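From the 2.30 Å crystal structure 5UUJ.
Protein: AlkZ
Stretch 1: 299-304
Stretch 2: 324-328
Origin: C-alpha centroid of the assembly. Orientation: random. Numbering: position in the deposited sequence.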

# COMPACT_ATOMS: atom_id res chain seq x y z
N GLU A 299 5.73 5.67 -16.85
CA GLU A 299 6.76 5.32 -17.83
C GLU A 299 8.12 5.97 -17.57
O GLU A 299 9.11 5.56 -18.17
N VAL A 300 8.18 6.96 -16.69
CA VAL A 300 9.47 7.58 -16.37
C VAL A 300 10.26 6.70 -15.40
O VAL A 300 11.48 6.80 -15.31
N VAL A 301 9.55 5.83 -14.68
CA VAL A 301 10.18 4.90 -13.74
C VAL A 301 10.42 3.54 -14.40
O VAL A 301 11.48 2.93 -14.22
N LEU A 302 9.43 3.08 -15.16
CA LEU A 302 9.46 1.76 -15.77
C LEU A 302 9.06 1.85 -17.24
O LEU A 302 7.91 2.17 -17.56
N ALA A 303 10.00 1.56 -18.12
CA ALA A 303 9.76 1.62 -19.56
C ALA A 303 8.61 0.70 -19.96
O ALA A 303 8.52 -0.44 -19.48
N PRO A 304 7.71 1.18 -20.84
CA PRO A 304 6.52 0.39 -21.18
C PRO A 304 6.84 -0.97 -21.80
O PRO A 304 6.10 -1.92 -21.56
N ASP A 324 19.51 4.57 -10.17
CA ASP A 324 19.29 6.01 -10.33
C ASP A 324 17.80 6.34 -10.28
O ASP A 324 17.36 7.29 -10.92
N GLY A 325 17.04 5.56 -9.52
CA GLY A 325 15.62 5.81 -9.32
C GLY A 325 14.69 5.09 -10.29
O GLY A 325 13.48 5.06 -10.07
N ARG A 326 15.25 4.53 -11.35
CA ARG A 326 14.46 3.85 -12.38
C ARG A 326 14.58 2.33 -12.27
O ARG A 326 15.64 1.81 -11.93
N VAL A 327 13.49 1.63 -12.59
CA VAL A 327 13.51 0.17 -12.62
C VAL A 327 14.28 -0.30 -13.86
O VAL A 327 13.93 0.07 -14.98
N VAL A 328 15.33 -1.09 -13.65
CA VAL A 328 16.19 -1.53 -14.74
C VAL A 328 16.31 -3.06 -14.81
O VAL A 328 17.12 -3.59 -15.57

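A loop can pack against a strand through a few backbone carbonyls, with side chains filling in around those polar links. In AlkZ, the anchor is Val327 N, which donates to Val301 O at 2.9 Å. Beside this bond the two valines meet: Val327 points its CB toward the loop and, with chi1 at 176° (t), places CG2 3.9 Å from CG1 of Val301, itself t at 175°. The other branch of Val327, CG1, lies 4.0 Å from CD1 of Leu302, whose t, p conformation (172°, 58°) carries that methyl to the strand. One valine thus touches two consecutive loop residues.

Arg326, its CB directed sideways, follows a different course. Its chain runs m, t, p (-65°, -178°, 65°), and chi4 of -99° turns the guanidinium so that Val301 O lies over one face while Val300 O and Ala303 CB sit at its edge. Arg326 NE donates a weak hydrogen bond to Val300 O, 3.3 Å long, with an N-H...O angle of 133°. Val300 contributes its carbonyl, while its CA-to-CB bond, with chi1 in m, is directed away from the strand.

A water continues the polar link: it accepts from Ala303 N at 2.8 Å and donates to Val327 O at 2.9 Å, with Arg326 NH2 3.1 Å from its oxygen.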

# COMPACT_ATOMS: atom_id res chain seq x y z
CB GLU A 299 6.27 5.68 -19.24
CG GLU A 299 5.10 4.81 -19.70
CD GLU A 299 4.59 5.16 -21.08
OE1 GLU A 299 5.42 5.45 -21.97
OE2 GLU A 299 3.36 5.14 -21.28
CB VAL A 300 9.33 9.00 -15.76
CG1 VAL A 300 8.54 9.90 -16.70
CG2 VAL A 300 8.69 8.95 -14.38
CB VAL A 301 9.31 4.71 -12.48
CG1 VAL A 301 9.91 3.64 -11.56
CG2 VAL A 301 9.16 6.03 -11.75
CB LEU A 302 8.53 0.80 -15.02
CG LEU A 302 8.30 -0.58 -15.65
CD1 LEU A 302 9.60 -1.34 -15.84
CD2 LEU A 302 7.34 -1.38 -14.79
CB ALA A 303 11.03 1.24 -20.32
CB PRO A 304 5.78 1.28 -22.19
CG PRO A 304 6.82 2.20 -22.73
CD PRO A 304 7.78 2.44 -21.61
CB ASP A 324 19.91 6.51 -11.64
CG ASP A 324 21.40 6.21 -11.76
OD1 ASP A 324 22.03 5.93 -10.72
OD2 ASP A 324 21.93 6.27 -12.88
CB ARG A 326 14.90 4.30 -13.78
CG ARG A 326 14.63 5.76 -14.08
CD ARG A 326 15.05 6.13 -15.49
NE ARG A 326 14.27 5.43 -16.51
CZ ARG A 326 14.66 4.34 -17.17
NH1 ARG A 326 15.85 3.80 -16.95
NH2 ARG A 326 13.86 3.80 -18.07
CB VAL A 327 12.08 -0.42 -12.63
CG1 VAL A 327 12.11 -1.95 -12.76
CG2 VAL A 327 11.34 -0.01 -11.38
CB VAL A 328 17.61 -0.94 -14.62
CG1 VAL A 328 17.57 0.57 -14.83
CG2 VAL A 328 18.21 -1.27 -13.26
O HOH W 1 12.61 1.02 -17.37